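Local coordinates for protein carboxypeptidase 1 (Deinococcus radiodurans str. R1, PDB 5GIV) that probably acts as a zinc-dependent metallocarboxypeptidase of family M32, removing amino acids one at a time from peptide C-termini with broad specificity, proline excepted, at residues E303-R308 / Q431-A436; A352-Y357 / L490-G495; A445-A448 / R454-G457. All coordinates share one frame; numbering follows the deposited sequence.

Contact 1: E303-R308 / Q431-A436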
loop_
_atom_site.group_PDB
_atom_site.type_symbol
_atom_site.label_atom_id
_atom_site.label_comp_id
_atom_site.label_asym_id
_atom_site.label_seq_id
_atom_site.Cartn_x
_atom_site.Cartn_y
_atom_site.Cartn_z
ATOM N N GLU A 303 3.115 -22.724 13.616
ATOM C CA GLU A 303 1.707 -23.072 13.464
ATOM C C GLU A 303 1.392 -24.404 14.139
ATOM O O GLU A 303 0.499 -24.477 14.987
ATOM C CB GLU A 303 1.318 -23.128 11.979
ATOM C CG GLU A 303 -0.102 -23.638 11.719
ATOM C CD GLU A 303 -0.323 -24.213 10.311
ATOM O OE1 GLU A 303 -1.449 -24.664 10.023
ATOM O OE2 GLU A 303 0.618 -24.218 9.486
ATOM N N ASN A 304 2.132 -25.461 13.788
ATOM C CA ASN A 304 1.817 -26.822 14.247
ATOM C C ASN A 304 2.501 -27.146 15.572
ATOM O O ASN A 304 1.839 -27.353 16.592
ATOM C CB ASN A 304 2.227 -27.851 13.188
ATOM C CG ASN A 304 1.333 -27.830 11.958
ATOM O OD1 ASN A 304 0.192 -27.364 12.003
ATOM N ND2 ASN A 304 1.846 -28.365 10.854
ATOM N N LEU A 305 3.831 -27.212 15.561
ATOM C CA LEU A 305 4.555 -27.675 16.738
ATOM C C LEU A 305 4.213 -26.828 17.953
ATOM O O LEU A 305 4.034 -27.353 19.055
ATOM C CB LEU A 305 6.057 -27.656 16.460
ATOM C CG LEU A 305 6.487 -28.778 15.512
ATOM C CD1 LEU A 305 7.885 -28.541 15.035
ATOM C CD2 LEU A 305 6.401 -30.118 16.208
ATOM N N VAL A 306 4.104 -25.518 17.770
ATOM C CA VAL A 306 3.752 -24.635 18.870
ATOM C C VAL A 306 2.239 -24.466 18.927
ATOM O O VAL A 306 1.601 -24.815 19.929
ATOM C CB VAL A 306 4.458 -23.276 18.724
ATOM C CG1 VAL A 306 4.052 -22.325 19.863
ATOM C CG2 VAL A 306 5.969 -23.474 18.678
ATOM N N GLY A 307 1.653 -23.974 17.826
ATOM C CA GLY A 307 0.277 -23.507 17.861
ATOM C C GLY A 307 -0.749 -24.580 18.162
ATOM O O GLY A 307 -1.829 -24.280 18.679
ATOM N N ARG A 308 -0.451 -25.833 17.828
ATOM C CA ARG A 308 -1.393 -26.922 18.058
ATOM C C ARG A 308 -0.987 -27.803 19.230
ATOM O O ARG A 308 -1.565 -28.882 19.418
ATOM C CB ARG A 308 -1.549 -27.757 16.785
ATOM C CG ARG A 308 -2.162 -26.972 15.633
ATOM C CD ARG A 308 -2.293 -27.811 14.372
ATOM N NE ARG A 308 -2.493 -26.965 13.199
ATOM C CZ ARG A 308 -3.678 -26.550 12.755
ATOM N NH1 ARG A 308 -4.794 -26.919 13.377
ATOM N NH2 ARG A 308 -3.742 -25.775 11.678
ATOM N N GLN A 431 12.463 -31.195 12.959
ATOM C CA GLN A 431 13.907 -31.320 13.121
ATOM C C GLN A 431 14.483 -30.070 13.773
ATOM O O GLN A 431 15.277 -30.158 14.715
ATOM C CB GLN A 431 14.561 -31.595 11.763
ATOM C CG GLN A 431 16.074 -31.817 11.780
ATOM C CD GLN A 431 16.596 -32.404 10.459
ATOM O OE1 GLN A 431 15.823 -32.921 9.653
ATOM N NE2 GLN A 431 17.913 -32.315 10.236
ATOM N N PHE A 432 14.086 -28.888 13.289
ATOM C CA PHE A 432 14.527 -27.657 13.936
ATOM C C PHE A 432 13.998 -27.567 15.357
ATOM O O PHE A 432 14.723 -27.176 16.277
ATOM C CB PHE A 432 14.074 -26.433 13.139
ATOM C CG PHE A 432 14.924 -26.142 11.949
ATOM C CD1 PHE A 432 16.287 -25.923 12.098
ATOM C CD2 PHE A 432 14.370 -26.080 10.684
ATOM C CE1 PHE A 432 17.080 -25.657 11.007
ATOM C CE2 PHE A 432 15.161 -25.809 9.582
ATOM C CZ PHE A 432 16.516 -25.601 9.740
ATOM N N TYR A 433 12.742 -27.945 15.560
ATOM C CA TYR A 433 12.144 -27.781 16.873
ATOM C C TYR A 433 12.849 -28.642 17.911
ATOM O O TYR A 433 13.153 -28.167 19.011
ATOM C CB TYR A 433 10.665 -28.121 16.803
ATOM C CG TYR A 433 9.938 -27.925 18.095
ATOM C CD1 TYR A 433 9.436 -26.680 18.440
ATOM C CD2 TYR A 433 9.748 -28.988 18.979
ATOM C CE1 TYR A 433 8.752 -26.494 19.628
ATOM C CE2 TYR A 433 9.069 -28.810 20.172
ATOM C CZ TYR A 433 8.572 -27.560 20.488
ATOM O OH TYR A 433 7.892 -27.373 21.667
ATOM N N ALA A 434 13.132 -29.907 17.570
ATOM C CA ALA A 434 13.787 -30.815 18.508
ATOM C C ALA A 434 15.175 -30.315 18.880
ATOM O O ALA A 434 15.613 -30.462 20.028
ATOM C CB ALA A 434 13.866 -32.223 17.921
ATOM N N ALA A 435 15.899 -29.748 17.912
ATOM C CA ALA A 435 17.185 -29.147 18.234
ATOM C C ALA A 435 17.012 -28.003 19.223
ATOM O O ALA A 435 17.846 -27.816 20.116
ATOM C CB ALA A 435 17.883 -28.668 16.962
ATOM N N ALA A 436 15.930 -27.226 19.085
ATOM C CA ALA A 436 15.677 -26.128 20.016
ATOM C C ALA A 436 15.366 -26.634 21.423
ATOM O O ALA A 436 15.791 -26.024 22.413
ATOM C CB ALA A 436 14.539 -25.248 19.505
#

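Contact 2: A352-Y357 / L490-G495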
loop_
_atom_site.group_PDB
_atom_site.type_symbol
_atom_site.label_atom_id
_atom_site.label_comp_id
_atom_site.label_asym_id
_atom_site.label_seq_id
_atom_site.Cartn_x
_atom_site.Cartn_y
_atom_site.Cartn_z
ATOM N N ALA A 352 -5.557 -29.274 4.738
ATOM C CA ALA A 352 -5.420 -30.657 5.163
ATOM C C ALA A 352 -4.658 -30.740 6.481
ATOM O O ALA A 352 -3.806 -29.902 6.787
ATOM C CB ALA A 352 -4.726 -31.483 4.078
ATOM N N ASP A 353 -5.003 -31.752 7.272
ATOM C CA ASP A 353 -4.479 -31.933 8.621
ATOM C C ASP A 353 -3.008 -32.361 8.599
ATOM O O ASP A 353 -2.412 -32.634 7.551
ATOM C CB ASP A 353 -5.303 -32.980 9.351
ATOM C CG ASP A 353 -5.236 -34.325 8.663
ATOM O OD1 ASP A 353 -4.241 -35.046 8.865
ATOM O OD2 ASP A 353 -6.161 -34.649 7.892
ATOM N N GLU A 354 -2.437 -32.476 9.801
ATOM C CA GLU A 354 -1.022 -32.800 9.930
ATOM C C GLU A 354 -0.686 -34.167 9.348
ATOM O O GLU A 354 0.458 -34.401 8.941
ATOM C CB GLU A 354 -0.611 -32.769 11.400
ATOM C CG GLU A 354 -0.379 -31.385 11.972
ATOM C CD GLU A 354 0.246 -31.443 13.354
ATOM O OE1 GLU A 354 -0.419 -31.954 14.280
ATOM O OE2 GLU A 354 1.408 -30.995 13.500
ATOM N N LEU A 355 -1.646 -35.089 9.326
ATOM C CA LEU A 355 -1.317 -36.458 8.958
ATOM C C LEU A 355 -1.494 -36.741 7.472
ATOM O O LEU A 355 -0.712 -37.503 6.895
ATOM C CB LEU A 355 -2.153 -37.444 9.782
ATOM C CG LEU A 355 -1.856 -37.482 11.280
ATOM C CD1 LEU A 355 -2.592 -38.633 11.925
ATOM C CD2 LEU A 355 -0.345 -37.574 11.524
ATOM N N THR A 356 -2.520 -36.181 6.841
ATOM C CA THR A 356 -2.793 -36.456 5.437
ATOM C C THR A 356 -2.223 -35.406 4.491
ATOM O O THR A 356 -2.261 -35.613 3.274
ATOM C CB THR A 356 -4.304 -36.590 5.205
ATOM O OG1 THR A 356 -4.936 -35.325 5.431
ATOM C CG2 THR A 356 -4.899 -37.637 6.156
ATOM N N TYR A 357 -1.659 -34.313 5.012
ATOM C CA TYR A 357 -1.246 -33.207 4.153
ATOM C C TYR A 357 -0.300 -33.672 3.053
ATOM O O TYR A 357 -0.475 -33.325 1.879
ATOM C CB TYR A 357 -0.582 -32.101 4.980
ATOM C CG TYR A 357 -0.164 -30.910 4.129
ATOM C CD1 TYR A 357 1.082 -30.868 3.504
ATOM C CD2 TYR A 357 -1.029 -29.845 3.929
ATOM C CE1 TYR A 357 1.453 -29.786 2.725
ATOM C CE2 TYR A 357 -0.665 -28.762 3.148
ATOM C CZ TYR A 357 0.571 -28.741 2.549
ATOM O OH TYR A 357 0.917 -27.660 1.788
ATOM N N LEU A 490 8.564 -37.879 12.050
ATOM C CA LEU A 490 7.700 -39.036 12.261
ATOM C C LEU A 490 7.562 -39.357 13.739
ATOM O O LEU A 490 6.489 -39.773 14.192
ATOM C CB LEU A 490 8.229 -40.244 11.492
ATOM C CG LEU A 490 8.256 -40.068 9.970
ATOM C CD1 LEU A 490 8.803 -41.312 9.291
ATOM C CD2 LEU A 490 6.862 -39.694 9.422
ATOM N N LYS A 491 8.625 -39.155 14.513
ATOM C CA LYS A 491 8.523 -39.382 15.948
ATOM C C LYS A 491 7.521 -38.429 16.584
ATOM O O LYS A 491 6.717 -38.834 17.431
ATOM C CB LYS A 491 9.886 -39.205 16.612
ATOM C CG LYS A 491 9.814 -39.431 18.107
ATOM C CD LYS A 491 11.139 -39.204 18.810
ATOM C CE LYS A 491 10.923 -39.315 20.321
ATOM N NZ LYS A 491 12.089 -38.858 21.143
ATOM N N TYR A 492 7.538 -37.160 16.161
ATOM C CA TYR A 492 6.633 -36.163 16.720
ATOM C C TYR A 492 5.176 -36.512 16.439
ATOM O O TYR A 492 4.332 -36.449 17.336
ATOM C CB TYR A 492 6.986 -34.774 16.172
ATOM C CG TYR A 492 5.805 -33.827 16.070
ATOM C CD1 TYR A 492 5.198 -33.325 17.211
ATOM C CD2 TYR A 492 5.318 -33.416 14.833
ATOM C CE1 TYR A 492 4.136 -32.466 17.135
ATOM C CE2 TYR A 492 4.247 -32.548 14.741
ATOM C CZ TYR A 492 3.657 -32.077 15.900
ATOM O OH TYR A 492 2.581 -31.222 15.839
ATOM N N LEU A 493 4.859 -36.876 15.196
ATOM C CA LEU A 493 3.472 -37.161 14.840
ATOM C C LEU A 493 2.986 -38.441 15.509
ATOM O O LEU A 493 1.908 -38.468 16.124
ATOM C CB LEU A 493 3.343 -37.258 13.322
ATOM C CG LEU A 493 3.548 -35.965 12.537
ATOM C CD1 LEU A 493 3.548 -36.272 11.050
ATOM C CD2 LEU A 493 2.465 -34.955 12.886
ATOM N N ARG A 494 3.792 -39.507 15.430
ATOM C CA ARG A 494 3.416 -40.764 16.070
ATOM C C ARG A 494 3.151 -40.550 17.555
ATOM O O ARG A 494 2.159 -41.053 18.098
ATOM C CB ARG A 494 4.527 -41.790 15.866
ATOM C CG ARG A 494 4.604 -42.351 14.459
ATOM C CD ARG A 494 5.808 -43.269 14.284
ATOM N NE ARG A 494 5.745 -44.016 13.029
ATOM C CZ ARG A 494 6.810 -44.374 12.310
ATOM N NH1 ARG A 494 8.037 -44.049 12.712
ATOM N NH2 ARG A 494 6.647 -45.058 11.183
ATOM N N GLY A 495 4.003 -39.770 18.218
ATOM C CA GLY A 495 3.791 -39.503 19.631
ATOM C C GLY A 495 2.554 -38.662 19.884
ATOM O O GLY A 495 1.759 -38.954 20.783
#

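Contact 3: A445-A448 / R454-G457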
loop_
_atom_site.group_PDB
_atom_site.type_symbol
_atom_site.label_atom_id
_atom_site.label_comp_id
_atom_site.label_asym_id
_atom_site.label_seq_id
_atom_site.Cartn_x
_atom_site.Cartn_y
_atom_site.Cartn_z
ATOM N N ALA A 445 7.154 -25.733 29.187
ATOM C CA ALA A 445 6.821 -25.002 30.403
ATOM C C ALA A 445 6.864 -23.498 30.164
ATOM O O ALA A 445 6.050 -22.750 30.719
ATOM C CB ALA A 445 7.769 -25.402 31.535
ATOM N N ASP A 446 7.802 -23.039 29.328
ATOM C CA ASP A 446 7.833 -21.630 28.956
ATOM C C ASP A 446 6.552 -21.228 28.240
ATOM O O ASP A 446 6.000 -20.149 28.494
ATOM C CB ASP A 446 9.039 -21.343 28.056
ATOM C CG ASP A 446 10.367 -21.614 28.739
ATOM O OD1 ASP A 446 10.383 -21.843 29.970
ATOM O OD2 ASP A 446 11.405 -21.570 28.045
ATOM N N PHE A 447 6.070 -22.079 27.326
ATOM C CA PHE A 447 4.913 -21.723 26.507
ATOM C C PHE A 447 3.682 -21.476 27.365
ATOM O O PHE A 447 2.905 -20.548 27.099
ATOM C CB PHE A 447 4.627 -22.826 25.486
ATOM C CG PHE A 447 5.769 -23.104 24.540
ATOM C CD1 PHE A 447 6.804 -22.194 24.386
ATOM C CD2 PHE A 447 5.801 -24.276 23.803
ATOM C CE1 PHE A 447 7.847 -22.449 23.514
ATOM C CE2 PHE A 447 6.840 -24.543 22.940
ATOM C CZ PHE A 447 7.863 -23.627 22.790
ATOM N N ALA A 448 3.491 -22.291 28.410
ATOM C CA ALA A 448 2.346 -22.111 29.295
ATOM C C ALA A 448 2.369 -20.751 29.967
ATOM O O ALA A 448 1.325 -20.283 30.430
ATOM C CB ALA A 448 2.310 -23.220 30.345
ATOM N N ARG A 454 12.956 -18.302 24.498
ATOM C CA ARG A 454 14.003 -19.307 24.355
ATOM C C ARG A 454 13.892 -20.035 23.022
ATOM O O ARG A 454 14.905 -20.294 22.359
ATOM C CB ARG A 454 13.954 -20.297 25.516
ATOM C CG ARG A 454 14.186 -19.655 26.866
ATOM C CD ARG A 454 14.790 -20.650 27.845
ATOM N NE ARG A 454 13.923 -21.792 28.103
ATOM C CZ ARG A 454 14.352 -22.941 28.614
ATOM N NH1 ARG A 454 15.644 -23.101 28.890
ATOM N NH2 ARG A 454 13.502 -23.936 28.829
ATOM N N LEU A 455 12.674 -20.378 22.611
ATOM C CA LEU A 455 12.504 -21.010 21.308
ATOM C C LEU A 455 12.832 -20.031 20.186
ATOM O O LEU A 455 13.629 -20.336 19.290
ATOM C CB LEU A 455 11.079 -21.554 21.177
ATOM C CG LEU A 455 10.662 -22.038 19.787
ATOM C CD1 LEU A 455 11.521 -23.215 19.314
ATOM C CD2 LEU A 455 9.183 -22.415 19.784
ATOM N N HIS A 456 12.257 -18.832 20.243
ATOM C CA HIS A 456 12.534 -17.826 19.222
ATOM C C HIS A 456 14.007 -17.432 19.217
ATOM O O HIS A 456 14.623 -17.324 18.148
ATOM C CB HIS A 456 11.625 -16.615 19.444
ATOM C CG HIS A 456 11.755 -15.551 18.405
ATOM N ND1 HIS A 456 12.406 -14.363 18.640
ATOM C CD2 HIS A 456 11.355 -15.508 17.113
ATOM C CE1 HIS A 456 12.378 -13.620 17.546
ATOM N NE2 HIS A 456 11.751 -14.297 16.603
ATOM N N GLY A 457 14.597 -17.243 20.402
ATOM C CA GLY A 457 16.012 -16.905 20.465
ATOM C C GLY A 457 16.879 -17.965 19.816
ATOM O O GLY A 457 17.770 -17.654 19.020
HETATM O O HOH W 1 10.613 -20.011 25.436
#

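Contact 1: E303-R308 / Q431-A436
Leu305 and Val306, on helix 292-306, which supplies the zinc ligand Glu296, pack against Tyr433 of helix 420-439 in a buried helix-helix contact, the Leu305 side chain lying about 14 Å from the zinc ion. Leu305 does most of the touching. Leu305 CB lies over one face of the Tyr433 ring, displaced toward the rim, 4.3 Å from the ring centroid and 20° off the normal, which makes a CH-pi contact. The branch reaches back along the tyrosine, in the opposite sense to the ring, until Leu305 CD1 sits 3.3 Å from Tyr433 CB, a tight approach. Tyr433 meets it this way because its CG stands anti to the backbone N (chi1 -177°), extending the ring toward 303-308. Val306 adds a lighter, oblique touch, Val306 CG2 being 4.2 Å from Tyr433 CE1. Branched aliphatic chains suit these places, since they follow the flat ring without needing polar partners.

The polar work of 303-308 is done away from the tyrosine. Arg308 NH2 donates to Glu303 OE1 at 3.0 Å in a nearly straight salt bridge, while Arg308 NE binds Asn304 OD1 at 3.0 Å in a more bent bond. Val340 O takes NH1 as well, so three acceptors fix the rotation of the guanidinium. The other carboxylate oxygen, Glu303 OE2, receives ND1 of His266 and pairs with Arg300. Glu303 is thus second-shell to the zinc and probably helps orient the His266 imidazole. The helix packed here is the one that gives the glutamate ligand of a gluzincin site, after the HExxH helix with its two histidines.

Contact 2: A352-Y357 / L490-G495
Tyr492 and Leu493, neighbours on the C-terminal helix 487-501, meet Glu354 and Leu355 of the loop that precedes helix 357-372. Tyr492 comes first and makes the polar contact. Tyr492 OH donates at 2.6 Å to Glu354 OE2, which accepts through its syn lone pair, the side of its other oxygen, and lies at the ring edge, in the ring plane. The glutamate meets the tyrosine nearly perpendicularly, with carboxylate and ring planes 63° apart. A tyrosine suits this place because the ring is long enough to carry its OH to a buried acid. The other oxygen, Glu354 OE1, is bound by Tyr497 OH and by Lys496 NZ in a salt bridge; the same ammonium also bonds to Tyr492 OH. Such a cluster would probably favour the charged form of the glutamate.

Leu493 follows with an apolar contact. Leu493 CD2 is 4.1 Å from Glu354 CB, the aliphatic root of the glutamate, and Leu493 CD2 also lies 4.1 Å from Leu355 CD2, the two leucines running antiparallel alongside one another. Leucine suits because its branched end packs against both at once. Beyond them Leu183 and Val190 of helix 169-193 continue the apolar layer.

The loop is shaped by Asp353. With its CG near +60° from the backbone N (chi1 61°), Asp353 OD1 turns back to accept Leu355 N at 2.6 Å and Thr356 N at 2.9 Å, while Asp353 OD2 takes Thr356 OG1 at 2.8 Å. An aspartate is short enough for this curl, which is that of an Asx turn and Asx motif leading into a helix.

Contact 3: A445-A448 / R454-G457
Asp446 and Arg454 form a salt bridge within a helix-loop-helix unit of helices 443-448 and 453-464. One oxygen does the accepting: Arg454 NE donates to Asp446 OD2 at 2.5 Å, a short value, with an N-H...O angle of 161°, through the syn lone pair, and Arg454 NH2 reaches the same oxygen only weakly, at 3.3 Å. OD2 lies at the edge of the guanidinium, near its plane, but the carboxylate is turned 60° to it, so this is not the flat two-oxygen pairing. A bend at chi3 (-62°) folds the arginine so that NE faces the acid. The arginine is long enough to bring NE across and still reach Pro441 O, ahead of helix 443-448, with NH2, while the short aspartate keeps its charge close to its own helix. Next to the ion pair, Phe447 CZ touches Leu455 CD2 at 3.5 Å, the leucine side chain coming in roughly square to that of Phe447. Of these four residues only Arg454 is partly exposed; a broad ring and a branched chain suit the shared core.

Farther out, Phe452 in the loop meets the Phe447 ring, and Leu455 also packs on Leu301 and Val306 of helix 292-306. A leucine in place of Arg454 would probably leave the buried Asp446 carboxylate without its main countercharge, the pair to Arg449 being long and weak, and Pro441 O without this donor.

A water completes the bridge: it donates to Asp446 OD2 at 3.1 Å and accepts from Arg454 N, 3.0 Å away in the first turn of helix 453-464.

The three contacts form a continuous row of packing with contact 1 in the middle. Its centre is about 12 Å from that of contact 2 and about 11 Å from that of contact 3, whereas contacts 2 and 3 do not touch and their centres are about 22 Å apart. Leu305 CD2 packs on Tyr492 CZ at 3.4 Å on one side; on the other, Val306 CG2 meets Leu455 CD2 at 3.6 Å. Along the sequence, the segments of contacts 1 and 2 alternate, and contact 3 falls between the two halves of contact 2. Helix 292-306, bearing the zinc ligand Glu296, is thereby tied to helices 420-439, 453-464 and 487-501 in one largely helical catalytic fold.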